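Threonine synthase (Brucella melitensis bv. 1, PDB 4F4F) probably catalyses the last step of threonine biosynthesis, turning O-phospho-L-homoserine and water into L-threonine and phosphate, with pyridoxal 5'-phosphate as cofactor. Local coordinates at residues P112-K117 and T414-K419; D118-L123 and M233-Y238; F104-F109 and P408-A413; V257-F262 and L281-N286; N286-L291 and A306-P311. One frame throughout, in Å; residues are numbered along the deposited sequence.

How the interactions relate
Interactions 1 to 4 are buried, while interaction 5 is only partly so and lies farther from the chain's centre. Interactions 3 and 4 belong to one mixed sheet, where strands 409-413 and 253-258 are neighbours; both rely on parallel backbone bonds. Segment 414-419 of interaction 1 follows strand 409-413. Interactions 1 and 4 meet at the cofactor: the first bonds the pyridine nitrogen and links to C4A, the second hydrogen-bonds the phosphate. Interaction 2 packs helix 117-134 on the run into helix 236-245, with apolar contacts alone between its segments; its Tyr238 touches Leu108 and Leu412 of interaction 3. Interaction 5 shares Asn286 with interaction 4 and, nearer the surface, uses side-chain amides and hydroxyls instead of strand pairing.

Interaction 1 of 5, residues P112-K117 and T414-K419; sequences PTLAFK and TAHPAK. With PLP (pyridoxal-5'-phosphate), chain C.
Ala115 and Ala415 come together in a single beta bridge, with their CA atoms 4.2 Å apart. The segments run antiparallel here, and the two alanines form a non-hydrogen-bonded pair. Bonds flank them: His416 N gives to Leu114 O at 3.0 Å, and Phe116 N gives to Thr414 O at 2.9 Å. The second is the more bent, with 145° at the hydrogen. This bridge lines the cofactor site of a fold type II PLP enzyme. Phe116 and Thr414 lie side by side and point the same way, and both touch the cofactor. Lys117 CG lies 3.8 Å above the plane of the Phe116 ring, toward its rim. The chain then runs extended and bends at chi4 (64°). Lys117 NZ lies 1.8 Å from PLP C4A, a covalent link in the model, long for an imine but consistent with the lysine predicted to carry PLP. Thr414 OG1 stands between its own backbone N and carbonyl carbon (chi1 51°) and donates to PLP N1 at 2.8 Å. That direction is consistent with an unprotonated pyridine nitrogen. Farther out, Leu114 CB packs on His416 CB at 3.7 Å. The bent chain of Lys419 brings NZ to a salt bridge with Asp148. A water links Lys419 NZ to Thr113 OG1, which also bonds Asp118. The His416 ring is held by Ala418 N, which reaches ND1 near the ring plane at 3.0 Å.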
# COMPACT_ATOMS: atom_id res chain seq x y z
N PRO A 112 2.05 10.92 8.25
CA PRO A 112 1.44 12.21 7.97
C PRO A 112 -0.01 12.18 7.58
O PRO A 112 -0.66 13.21 7.73
CB PRO A 112 2.27 12.74 6.78
CG PRO A 112 3.56 12.05 6.91
CD PRO A 112 3.25 10.70 7.44
N THR A 113 -0.54 11.05 7.10
CA THR A 113 -1.96 10.98 6.75
C THR A 113 -2.74 9.93 7.53
O THR A 113 -3.85 9.54 7.14
CB THR A 113 -2.24 10.80 5.21
OG1 THR A 113 -1.86 9.49 4.77
CG2 THR A 113 -1.56 11.90 4.40
N LEU A 114 -2.15 9.47 8.64
CA LEU A 114 -2.81 8.54 9.54
C LEU A 114 -3.23 7.24 8.87
O LEU A 114 -4.24 6.64 9.22
CB LEU A 114 -4.03 9.21 10.18
CG LEU A 114 -3.80 10.61 10.77
CD1 LEU A 114 -5.09 11.11 11.45
CD2 LEU A 114 -2.63 10.61 11.73
N ALA A 115 -2.46 6.81 7.89
CA ALA A 115 -2.78 5.59 7.16
C ALA A 115 -1.55 4.90 6.56
O ALA A 115 -0.54 5.52 6.28
CB ALA A 115 -3.81 5.86 6.08
N PHE A 116 -1.68 3.60 6.37
CA PHE A 116 -0.52 2.75 6.15
C PHE A 116 0.20 3.04 4.82
O PHE A 116 1.40 2.76 4.71
CB PHE A 116 -0.93 1.27 6.27
CG PHE A 116 -1.26 0.66 4.97
CD1 PHE A 116 -2.47 0.88 4.40
CD2 PHE A 116 -0.31 -0.08 4.29
CE1 PHE A 116 -2.75 0.35 3.18
CE2 PHE A 116 -0.61 -0.61 3.05
CZ PHE A 116 -1.82 -0.39 2.50
N LYS A 117 -0.49 3.62 3.83
CA LYS A 117 0.19 4.02 2.57
C LYS A 117 1.33 5.04 2.76
O LYS A 117 2.26 5.10 1.95
CB LYS A 117 -0.82 4.45 1.49
CG LYS A 117 -1.64 3.27 1.01
CD LYS A 117 -2.65 3.66 -0.06
CE LYS A 117 -3.55 2.49 -0.45
NZ LYS A 117 -4.40 2.04 0.66
N THR A 414 -4.38 -0.43 9.71
CA THR A 414 -4.01 0.27 8.51
C THR A 414 -4.47 1.73 8.44
O THR A 414 -4.07 2.43 7.54
CB THR A 414 -4.54 -0.49 7.27
OG1 THR A 414 -5.93 -0.75 7.44
CG2 THR A 414 -3.84 -1.86 7.10
N ALA A 415 -5.31 2.17 9.36
CA ALA A 415 -5.74 3.58 9.45
C ALA A 415 -6.11 3.92 10.86
O ALA A 415 -6.57 3.05 11.59
CB ALA A 415 -6.93 3.87 8.56
N HIS A 416 -5.98 5.21 11.20
CA HIS A 416 -6.40 5.74 12.49
C HIS A 416 -7.90 5.81 12.48
O HIS A 416 -8.48 6.17 11.44
CB HIS A 416 -5.80 7.14 12.66
CG HIS A 416 -5.94 7.72 14.04
ND1 HIS A 416 -7.07 8.31 14.48
CD2 HIS A 416 -5.00 7.86 15.07
CE1 HIS A 416 -6.88 8.77 15.73
NE2 HIS A 416 -5.61 8.48 16.10
N PRO A 417 -8.56 5.51 13.62
CA PRO A 417 -10.02 5.67 13.65
C PRO A 417 -10.57 7.04 13.21
O PRO A 417 -11.66 7.09 12.65
CB PRO A 417 -10.40 5.38 15.12
CG PRO A 417 -9.14 5.25 15.88
CD PRO A 417 -8.04 4.98 14.90
N ALA A 418 -9.82 8.12 13.41
CA ALA A 418 -10.29 9.44 12.99
C ALA A 418 -10.38 9.63 11.47
O ALA A 418 -10.97 10.60 11.04
CB ALA A 418 -9.44 10.56 13.60
N LYS A 419 -9.82 8.71 10.69
CA LYS A 419 -9.94 8.74 9.23
C LYS A 419 -11.30 8.25 8.75
O LYS A 419 -11.67 8.50 7.59
CB LYS A 419 -8.84 7.89 8.55
CG LYS A 419 -7.49 8.56 8.36
CD LYS A 419 -7.66 9.85 7.54
CE LYS A 419 -6.61 10.07 6.44
NZ LYS A 419 -6.30 8.94 5.55
N1 PLP C . -6.59 -0.62 4.77
C2 PLP C . -6.44 0.74 4.52
C2A PLP C . -6.75 1.82 5.53
C3 PLP C . -5.92 1.17 3.19
O3 PLP C . -5.76 2.52 2.94
C4 PLP C . -5.62 0.09 2.19
C4A PLP C . -5.08 0.39 0.83
C5 PLP C . -5.81 -1.33 2.57
C6 PLP C . -6.28 -1.60 3.88
C5A PLP C . -5.44 -2.44 1.56
O4P PLP C . -4.00 -2.49 1.20
P PLP C . -3.33 -3.40 0.00
O1P PLP C . -3.86 -4.81 0.23
O2P PLP C . -3.85 -2.75 -1.26
O3P PLP C . -1.82 -3.30 0.11
O HOH W 1 -4.05 8.50 3.40

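Interaction 2 of 5, residues D118-L123 and M233-Y238; sequences DVAMQL and MPQVVY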
# COMPACT_ATOMS: atom_id res chain seq x y z
N ASP A 118 1.33 5.76 3.88
CA ASP A 118 2.44 6.63 4.22
C ASP A 118 3.77 5.89 4.30
O ASP A 118 4.80 6.48 3.97
CB ASP A 118 2.26 7.28 5.58
CG ASP A 118 1.11 8.24 5.64
OD1 ASP A 118 0.73 8.83 4.60
OD2 ASP A 118 0.56 8.42 6.75
N VAL A 119 3.77 4.65 4.76
CA VAL A 119 5.03 3.92 5.01
C VAL A 119 5.77 3.82 3.69
O VAL A 119 6.92 4.22 3.60
CB VAL A 119 4.82 2.50 5.59
CG1 VAL A 119 6.16 1.73 5.63
CG2 VAL A 119 4.16 2.53 6.98
N ALA A 120 5.11 3.30 2.66
CA ALA A 120 5.78 3.15 1.38
C ALA A 120 5.92 4.52 0.67
O ALA A 120 6.94 4.79 0.08
CB ALA A 120 5.06 2.14 0.47
N MET A 121 4.88 5.36 0.70
CA MET A 121 4.93 6.60 -0.09
C MET A 121 6.06 7.53 0.30
O MET A 121 6.72 8.12 -0.55
CB MET A 121 3.63 7.39 0.01
CG MET A 121 2.54 6.74 -0.73
SD MET A 121 2.57 7.14 -2.48
CE MET A 121 0.81 6.79 -2.53
N GLN A 122 6.29 7.66 1.60
CA GLN A 122 7.23 8.65 2.08
C GLN A 122 8.65 8.28 1.62
O GLN A 122 9.46 9.15 1.33
CB GLN A 122 7.14 8.77 3.62
CG GLN A 122 5.92 9.51 4.13
CD GLN A 122 5.93 10.98 3.77
OE1 GLN A 122 7.00 11.60 3.64
NE2 GLN A 122 4.73 11.55 3.56
N LEU A 123 8.94 7.00 1.51
CA LEU A 123 10.25 6.57 1.02
C LEU A 123 10.29 6.56 -0.51
O LEU A 123 11.27 7.04 -1.12
CB LEU A 123 10.62 5.19 1.59
CG LEU A 123 12.01 4.63 1.21
CD1 LEU A 123 13.09 5.63 1.57
CD2 LEU A 123 12.25 3.24 1.82
N MET A 233 7.93 -2.69 -1.71
CA MET A 233 9.20 -2.92 -1.05
C MET A 233 9.31 -2.37 0.38
O MET A 233 9.76 -3.07 1.27
CB MET A 233 10.32 -2.36 -1.94
CG MET A 233 11.70 -2.48 -1.35
SD MET A 233 12.87 -1.68 -2.46
CE MET A 233 13.29 -0.23 -1.52
N PRO A 234 8.95 -1.10 0.61
CA PRO A 234 9.18 -0.57 1.96
C PRO A 234 8.36 -1.25 3.06
O PRO A 234 8.68 -1.15 4.26
CB PRO A 234 8.79 0.90 1.83
CG PRO A 234 8.85 1.22 0.38
CD PRO A 234 8.45 -0.06 -0.30
N GLN A 235 7.27 -1.88 2.66
CA GLN A 235 6.37 -2.49 3.60
C GLN A 235 6.95 -3.77 4.22
O GLN A 235 6.52 -4.18 5.30
CB GLN A 235 5.06 -2.75 2.92
CG GLN A 235 4.39 -1.46 2.51
CD GLN A 235 2.94 -1.66 2.15
OE1 GLN A 235 2.59 -1.60 0.97
NE2 GLN A 235 2.06 -1.98 3.19
N VAL A 236 7.97 -4.32 3.58
CA VAL A 236 8.69 -5.49 4.11
C VAL A 236 9.24 -5.20 5.53
O VAL A 236 9.23 -6.06 6.40
CB VAL A 236 9.83 -5.89 3.17
CG1 VAL A 236 10.62 -7.08 3.76
CG2 VAL A 236 9.30 -6.26 1.79
N VAL A 237 9.62 -3.94 5.76
CA VAL A 237 10.33 -3.58 6.95
C VAL A 237 9.53 -3.87 8.22
O VAL A 237 10.06 -4.43 9.18
CB VAL A 237 10.78 -2.10 6.91
CG1 VAL A 237 11.50 -1.75 8.20
CG2 VAL A 237 11.73 -1.85 5.70
N TYR A 238 8.26 -3.46 8.26
CA TYR A 238 7.54 -3.53 9.52
C TYR A 238 7.19 -4.98 9.92
O TYR A 238 6.94 -5.26 11.09
CB TYR A 238 6.37 -2.60 9.60
CG TYR A 238 5.40 -2.67 8.47
CD1 TYR A 238 4.55 -3.74 8.33
CD2 TYR A 238 5.25 -1.60 7.61
CE1 TYR A 238 3.63 -3.79 7.29
CE2 TYR A 238 4.32 -1.65 6.59
CZ TYR A 238 3.53 -2.73 6.43
OH TYR A 238 2.59 -2.74 5.39
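Pro234 turns the CB-CG-CD edge of its ring to Ala120 near the start of helix 117-134, and the contact is apolar throughout. Its CG lies 3.8 Å from Ala120 CA and 3.9 Å from Ala120 CB. Leu123 CD2 approaches Pro234 CB obliquely at 4.2 Å, one turn further along the helix. On the same face, the aliphatic CG of Gln235 touches Ala120 CB. The aromatic contact is made by Tyr238. Val119 CG1 meets the edge of this ring near its plane, 4.0 Å from both CD2 and CE2. Tyr238 CG stands between its own backbone N and carbonyl carbon (chi1 52°), which turns the ring back along its own segment. Gln235 O then sits 3.3 Å above the ring centre. Helix 56-64 closes one side through Leu64, which touches both Leu123 and Val237. The contact thus joins helix 117-134 to the start of helix 236-245. Without polar bonds between the segments, the fit rests on shape and on burial of apolar surface.

Interaction 3 of 5, residues F104-F109 and P408-A413; sequences FVLELF and PMVVLA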
# COMPACT_ATOMS: atom_id res chain seq x y z
N PHE A 104 -1.49 -8.78 19.13
CA PHE A 104 -0.96 -7.43 19.10
C PHE A 104 -1.44 -6.72 17.85
O PHE A 104 -1.55 -7.36 16.78
CB PHE A 104 0.56 -7.51 19.05
CG PHE A 104 1.15 -8.27 20.20
CD1 PHE A 104 1.18 -9.64 20.18
CD2 PHE A 104 1.60 -7.62 21.31
CE1 PHE A 104 1.69 -10.36 21.25
CE2 PHE A 104 2.10 -8.33 22.40
CZ PHE A 104 2.15 -9.71 22.36
N VAL A 105 -1.67 -5.41 17.94
CA VAL A 105 -2.02 -4.61 16.79
C VAL A 105 -0.78 -3.80 16.39
O VAL A 105 -0.15 -3.21 17.27
CB VAL A 105 -3.21 -3.69 17.12
CG1 VAL A 105 -3.36 -2.63 16.08
CG2 VAL A 105 -4.50 -4.53 17.22
N LEU A 106 -0.39 -3.87 15.11
CA LEU A 106 0.72 -3.09 14.58
C LEU A 106 0.13 -1.82 13.98
O LEU A 106 -0.59 -1.88 12.99
CB LEU A 106 1.48 -3.84 13.48
CG LEU A 106 2.75 -3.16 12.95
CD1 LEU A 106 3.72 -2.87 14.09
CD2 LEU A 106 3.42 -4.11 11.96
N GLU A 107 0.41 -0.69 14.61
CA GLU A 107 -0.21 0.58 14.21
C GLU A 107 0.58 1.20 13.08
O GLU A 107 1.68 1.75 13.30
CB GLU A 107 -0.26 1.52 15.41
CG GLU A 107 -1.15 0.99 16.52
CD GLU A 107 -1.33 1.95 17.68
OE1 GLU A 107 -0.42 2.79 17.94
OE2 GLU A 107 -2.39 1.87 18.32
N LEU A 108 0.02 1.16 11.89
CA LEU A 108 0.67 1.76 10.72
C LEU A 108 0.20 3.18 10.39
O LEU A 108 0.34 3.65 9.25
CB LEU A 108 0.47 0.83 9.53
CG LEU A 108 0.94 -0.61 9.73
CD1 LEU A 108 0.63 -1.44 8.46
CD2 LEU A 108 2.43 -0.63 10.12
N PHE A 109 -0.38 3.85 11.40
CA PHE A 109 -1.08 5.11 11.17
C PHE A 109 -0.50 6.32 11.90
O PHE A 109 -1.18 7.32 12.09
CB PHE A 109 -2.58 4.93 11.50
CG PHE A 109 -2.87 4.42 12.90
CD1 PHE A 109 -2.61 5.19 14.03
CD2 PHE A 109 -3.45 3.16 13.09
CE1 PHE A 109 -2.91 4.72 15.34
CE2 PHE A 109 -3.73 2.69 14.37
CZ PHE A 109 -3.47 3.48 15.50
N PRO A 408 2.39 -15.93 18.17
CA PRO A 408 1.74 -14.66 18.40
C PRO A 408 1.20 -14.08 17.10
O PRO A 408 1.81 -14.23 16.03
CB PRO A 408 2.89 -13.77 18.86
CG PRO A 408 4.10 -14.38 18.27
CD PRO A 408 3.86 -15.83 18.31
N MET A 409 0.03 -13.44 17.22
CA MET A 409 -0.64 -12.82 16.07
C MET A 409 -0.48 -11.31 16.11
O MET A 409 -0.80 -10.64 17.11
CB MET A 409 -2.13 -13.18 16.11
CG MET A 409 -2.94 -12.61 14.94
SD MET A 409 -2.34 -13.15 13.32
CE MET A 409 -2.95 -14.82 13.31
N VAL A 410 -0.02 -10.77 14.99
CA VAL A 410 0.08 -9.37 14.79
C VAL A 410 -0.94 -9.00 13.73
O VAL A 410 -0.93 -9.56 12.60
CB VAL A 410 1.47 -9.01 14.30
CG1 VAL A 410 1.53 -7.52 13.98
CG2 VAL A 410 2.53 -9.41 15.36
N VAL A 411 -1.85 -8.11 14.09
CA VAL A 411 -2.87 -7.63 13.17
C VAL A 411 -2.45 -6.23 12.75
O VAL A 411 -2.22 -5.38 13.59
CB VAL A 411 -4.25 -7.54 13.86
CG1 VAL A 411 -5.32 -7.08 12.89
CG2 VAL A 411 -4.64 -8.86 14.52
N LEU A 412 -2.38 -6.00 11.46
CA LEU A 412 -2.04 -4.69 10.91
C LEU A 412 -3.23 -3.74 11.03
O LEU A 412 -4.32 -4.01 10.48
CB LEU A 412 -1.59 -4.80 9.45
CG LEU A 412 -0.15 -5.17 9.11
CD1 LEU A 412 0.37 -6.32 9.95
CD2 LEU A 412 0.11 -5.33 7.60
N ALA A 413 -3.02 -2.65 11.76
CA ALA A 413 -3.96 -1.56 11.83
C ALA A 413 -3.58 -0.51 10.77
O ALA A 413 -2.62 0.23 10.92
CB ALA A 413 -4.03 -0.97 13.24
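Pro408 CB touches Phe104 CE1 at 4.3 Å, just before strand 409-413 pairs in parallel with strand 103-107. Met409 O accepts from Phe104 N at 2.8 Å, nearly along the C=O axis. The same oxygen lies at the edge of the Phe104 ring, in its plane. Val410 CG1 is anti to its backbone N (chi1 176°) and rests on Leu106 CB at 3.7 Å. Val411 bonds through both backbone groups: its N gives to Phe104 O, and its O takes Leu106 N. The side chain of Leu412 crosses that of Leu108, with CG 3.9 Å from Leu108 CD1. Ala413 N gives to Leu106 O, and Ala413 O takes Leu108 N at 3.0 Å. Ala413 CB is pressed against Val105 CG1 at 3.4 Å, a tight pair, and has Phe109 CE2 at 3.8 Å. Strand 253-258 flanks 409-413 on its other edge. Helix 390-402 packs on the side of Val411 and Ala413, where Glu107 bonds Tyr386. Five backbone bonds, the last from Leu108 just past its strand, join segments some 300 residues apart in the mixed sheet, and apolar side chains meet on both faces. Backbone bonds and apolar packing thus set Thr414 at the cofactor.

Interaction 4 of 5, residues V257-F262 and L281-N286; sequences VPTGNF and LIIATN. With PLP (pyridoxal-5'-phosphate), chain C.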
# COMPACT_ATOMS: atom_id res chain seq x y z
N VAL A 257 -3.65 -9.24 7.71
CA VAL A 257 -3.57 -8.00 6.98
C VAL A 257 -4.91 -7.66 6.34
O VAL A 257 -5.36 -8.41 5.46
CB VAL A 257 -2.55 -8.14 5.86
CG1 VAL A 257 -2.45 -6.82 5.08
CG2 VAL A 257 -1.21 -8.58 6.40
N PRO A 258 -5.53 -6.53 6.75
CA PRO A 258 -6.69 -6.09 6.03
C PRO A 258 -6.24 -5.69 4.64
O PRO A 258 -5.36 -4.85 4.50
CB PRO A 258 -7.24 -4.89 6.87
CG PRO A 258 -6.40 -4.81 8.10
CD PRO A 258 -5.13 -5.56 7.79
N THR A 259 -6.78 -6.35 3.62
CA THR A 259 -6.14 -6.44 2.29
C THR A 259 -7.11 -5.97 1.23
O THR A 259 -8.28 -6.33 1.25
CB THR A 259 -5.75 -7.92 1.99
OG1 THR A 259 -4.64 -8.30 2.81
CG2 THR A 259 -5.39 -8.15 0.53
N GLY A 260 -6.61 -5.16 0.31
CA GLY A 260 -7.33 -4.78 -0.89
C GLY A 260 -6.53 -5.26 -2.07
O GLY A 260 -6.85 -6.30 -2.66
N ASN A 261 -5.48 -4.51 -2.44
CA ASN A 261 -4.74 -4.86 -3.67
C ASN A 261 -3.51 -5.73 -3.44
O ASN A 261 -2.72 -5.89 -4.35
CB ASN A 261 -4.35 -3.58 -4.44
CG ASN A 261 -5.52 -3.02 -5.23
OD1 ASN A 261 -6.16 -3.75 -6.02
ND2 ASN A 261 -5.88 -1.77 -4.94
N PHE A 262 -3.38 -6.28 -2.22
CA PHE A 262 -2.44 -7.36 -1.91
C PHE A 262 -0.98 -6.99 -1.70
O PHE A 262 -0.17 -7.87 -1.36
CB PHE A 262 -2.50 -8.46 -2.99
CG PHE A 262 -2.36 -9.84 -2.45
CD1 PHE A 262 -3.43 -10.45 -1.79
CD2 PHE A 262 -1.19 -10.54 -2.61
CE1 PHE A 262 -3.33 -11.71 -1.28
CE2 PHE A 262 -1.08 -11.83 -2.10
CZ PHE A 262 -2.13 -12.42 -1.43
N LEU A 281 0.12 -16.22 7.27
CA LEU A 281 -0.20 -14.96 6.65
C LEU A 281 -1.70 -15.03 6.33
O LEU A 281 -2.14 -15.95 5.63
CB LEU A 281 0.62 -14.73 5.38
CG LEU A 281 2.12 -14.48 5.53
CD1 LEU A 281 2.83 -14.64 4.18
CD2 LEU A 281 2.35 -13.08 6.12
N ILE A 282 -2.48 -14.12 6.89
CA ILE A 282 -3.95 -14.23 6.79
C ILE A 282 -4.46 -12.99 6.08
O ILE A 282 -4.19 -11.84 6.49
CB ILE A 282 -4.61 -14.39 8.18
CG1 ILE A 282 -4.00 -15.60 8.91
CG2 ILE A 282 -6.12 -14.54 8.03
CD1 ILE A 282 -4.61 -15.89 10.29
N ILE A 283 -5.19 -13.23 4.99
CA ILE A 283 -5.81 -12.19 4.20
C ILE A 283 -7.15 -11.88 4.84
O ILE A 283 -7.97 -12.79 5.01
CB ILE A 283 -6.06 -12.69 2.73
CG1 ILE A 283 -4.75 -13.19 2.06
CG2 ILE A 283 -6.79 -11.62 1.93
CD1 ILE A 283 -4.94 -14.19 0.92
N ALA A 284 -7.40 -10.62 5.16
CA ALA A 284 -8.69 -10.23 5.73
C ALA A 284 -9.40 -9.29 4.75
O ALA A 284 -8.85 -8.26 4.35
CB ALA A 284 -8.49 -9.53 7.09
N THR A 285 -10.63 -9.67 4.36
CA THR A 285 -11.35 -8.95 3.33
C THR A 285 -12.66 -8.42 3.94
O THR A 285 -13.13 -8.92 4.97
CB THR A 285 -11.71 -9.85 2.12
OG1 THR A 285 -12.91 -10.62 2.41
CG2 THR A 285 -10.52 -10.77 1.75
N ASN A 286 -13.22 -7.42 3.28
CA ASN A 286 -14.59 -7.03 3.50
C ASN A 286 -15.54 -7.85 2.61
O ASN A 286 -15.13 -8.89 2.08
CB ASN A 286 -14.77 -5.48 3.44
CG ASN A 286 -14.62 -4.87 2.05
OD1 ASN A 286 -14.91 -5.48 1.02
ND2 ASN A 286 -14.20 -3.60 2.02
N1 PLP C . -6.59 -0.62 4.77
C2 PLP C . -6.44 0.74 4.52
C2A PLP C . -6.75 1.82 5.53
C3 PLP C . -5.92 1.17 3.19
O3 PLP C . -5.76 2.52 2.94
C4 PLP C . -5.62 0.09 2.19
C4A PLP C . -5.08 0.39 0.83
C5 PLP C . -5.81 -1.33 2.57
C6 PLP C . -6.28 -1.60 3.88
C5A PLP C . -5.44 -2.44 1.56
O4P PLP C . -4.00 -2.49 1.20
P PLP C . -3.33 -3.40 0.00
O1P PLP C . -3.86 -4.81 0.23
O2P PLP C . -3.85 -2.75 -1.26
O3P PLP C . -1.82 -3.30 0.11
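The Phe262 ring turns an edge to Ile283, whose CD1 lies near the ring plane, 3.7 Å from CE1. The two side chains cross at about a right angle. Phe321 makes an edge-to-face contact with the same ring. The carbonyl of Val257 is gripped from opposite faces of its plane: Ala284 N comes from one at 3.0 Å, Thr259 OG1 from the other at 2.7 Å. With OG1 anti to the carbonyl carbon (chi1 -72°), the methyl CG2 of Thr259 lies 4.0 Å from Ile283 CG2. Parallel pairing is completed by Val257 N to Ile282 O and Thr259 N to Ala284 O. Beyond the strand the chain wraps the PLP phosphate. Gly260 N and Phe262 N both reach O1P, at 2.8 and 2.9 Å, and Asn261 N reaches O2P at 2.7 Å. Phe262 is the N-cap residue of helix 263-274, whose positive end may partly offset the phosphate charge. This is a beta-alpha-beta unit with the phosphate-binding loop of fold type II PLP enzymes.

Interaction 5 of 5, residues N286-L291 and A306-P311; sequences NDNDIL and AQTTSP
The Asn288 side-chain amide overlaps the backbone of Ala306 and pairs with both of its polar atoms. Asn288 OD1 accepts Ala306 N at 2.9 Å, in the carbonyl plane and on a lone pair. Asn288 ND2 gives to Ala306 O at 3.0 Å in a nearly straight bond (172°). Its other N-H goes to Asn286 OD1 at 3.0 Å. Both N-H groups of this amide are therefore used, which fixes its rotation. Asn286 OD1 also takes Asn288 N at 2.8 Å, closing an Asx turn. Asn288 itself is the centre of an inverse gamma turn. At the other end of the Asn286 amide, ND2 gives to Ser310 OG at 2.9 Å, in the amide plane. A second turn answers from the facing loop: Ser310 N bonds Thr308 OG1 at 3.0 Å, an ST turn. Thr308 OG1 also bonds Asp314. The methyl CG2 of Thr308 touches Asp287 OD2 at 3.4 Å and Asn288 ND2 at 3.8 Å. The contact ties the link between strand 278-285 and helix 290-297 to the loop after strand 299-301. Helix 390-402 touches Asn286 and Ser310 through Ile394, and helix 370-384 touches Asp287 and Thr308 through Val370.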
# COMPACT_ATOMS: atom_id res chain seq x y z
N ASN A 286 -13.22 -7.42 3.28
CA ASN A 286 -14.59 -7.03 3.50
C ASN A 286 -15.54 -7.85 2.61
O ASN A 286 -15.13 -8.89 2.08
CB ASN A 286 -14.77 -5.48 3.44
CG ASN A 286 -14.62 -4.87 2.05
OD1 ASN A 286 -14.91 -5.48 1.02
ND2 ASN A 286 -14.20 -3.60 2.02
N ASP A 287 -16.81 -7.43 2.49
CA ASP A 287 -17.79 -8.12 1.62
C ASP A 287 -17.32 -8.32 0.17
O ASP A 287 -17.80 -9.19 -0.53
CB ASP A 287 -19.13 -7.35 1.62
CG ASP A 287 -19.65 -7.09 3.03
OD1 ASP A 287 -20.30 -7.97 3.59
OD2 ASP A 287 -19.33 -6.03 3.60
N ASN A 288 -16.37 -7.50 -0.27
CA ASN A 288 -15.72 -7.73 -1.56
C ASN A 288 -14.62 -8.76 -1.35
O ASN A 288 -13.47 -8.44 -1.05
CB ASN A 288 -15.17 -6.41 -2.09
CG ASN A 288 -16.26 -5.40 -2.30
OD1 ASN A 288 -16.95 -5.45 -3.31
ND2 ASN A 288 -16.44 -4.49 -1.35
N ASP A 289 -15.00 -10.02 -1.48
CA ASP A 289 -14.25 -11.11 -0.91
C ASP A 289 -13.66 -12.03 -1.98
O ASP A 289 -13.42 -13.22 -1.71
CB ASP A 289 -15.17 -11.88 0.04
CG ASP A 289 -16.32 -12.60 -0.66
OD1 ASP A 289 -16.67 -12.32 -1.84
OD2 ASP A 289 -16.88 -13.47 0.02
N ILE A 290 -13.35 -11.48 -3.15
CA ILE A 290 -12.72 -12.25 -4.23
C ILE A 290 -11.57 -13.10 -3.72
O ILE A 290 -11.47 -14.27 -4.05
CB ILE A 290 -12.29 -11.37 -5.44
CG1 ILE A 290 -11.97 -12.27 -6.65
CG2 ILE A 290 -11.13 -10.41 -5.11
CD1 ILE A 290 -11.79 -11.46 -7.91
N LEU A 291 -10.74 -12.52 -2.85
CA LEU A 291 -9.56 -13.24 -2.36
C LEU A 291 -9.95 -14.38 -1.43
O LEU A 291 -9.37 -15.47 -1.48
CB LEU A 291 -8.58 -12.29 -1.68
CG LEU A 291 -7.93 -11.22 -2.59
CD1 LEU A 291 -7.17 -10.19 -1.76
CD2 LEU A 291 -6.98 -11.85 -3.60
N ALA A 306 -19.42 -4.00 -3.75
CA ALA A 306 -20.30 -3.46 -2.69
C ALA A 306 -19.60 -2.29 -1.99
O ALA A 306 -18.40 -2.31 -1.77
CB ALA A 306 -20.67 -4.54 -1.67
N GLN A 307 -20.35 -1.24 -1.67
CA GLN A 307 -19.81 -0.16 -0.85
C GLN A 307 -19.96 -0.64 0.59
O GLN A 307 -21.00 -1.16 0.96
CB GLN A 307 -20.52 1.17 -1.07
CG GLN A 307 -19.85 2.07 -2.10
CD GLN A 307 -19.91 1.51 -3.51
OE1 GLN A 307 -20.99 1.37 -4.10
NE2 GLN A 307 -18.74 1.18 -4.07
N THR A 308 -18.91 -0.48 1.37
CA THR A 308 -18.84 -0.98 2.74
C THR A 308 -18.34 0.16 3.62
O THR A 308 -18.19 1.29 3.16
CB THR A 308 -17.85 -2.17 2.86
OG1 THR A 308 -16.51 -1.69 2.67
CG2 THR A 308 -18.17 -3.32 1.85
N THR A 309 -18.07 -0.15 4.89
CA THR A 309 -17.48 0.80 5.81
C THR A 309 -15.95 0.75 5.79
O THR A 309 -15.30 1.49 6.51
CB THR A 309 -18.00 0.58 7.26
OG1 THR A 309 -17.87 -0.80 7.62
CG2 THR A 309 -19.53 1.04 7.39
N SER A 310 -15.37 -0.12 4.96
CA SER A 310 -13.93 -0.17 4.78
C SER A 310 -13.59 0.12 3.31
O SER A 310 -13.08 -0.77 2.60
CB SER A 310 -13.37 -1.52 5.23
OG SER A 310 -14.16 -2.62 4.79
N PRO A 311 -13.86 1.37 2.84
CA PRO A 311 -13.78 1.67 1.40
C PRO A 311 -12.42 1.43 0.74
O PRO A 311 -12.37 1.14 -0.45
CB PRO A 311 -14.15 3.16 1.32
CG PRO A 311 -13.77 3.71 2.64
CD PRO A 311 -14.17 2.59 3.60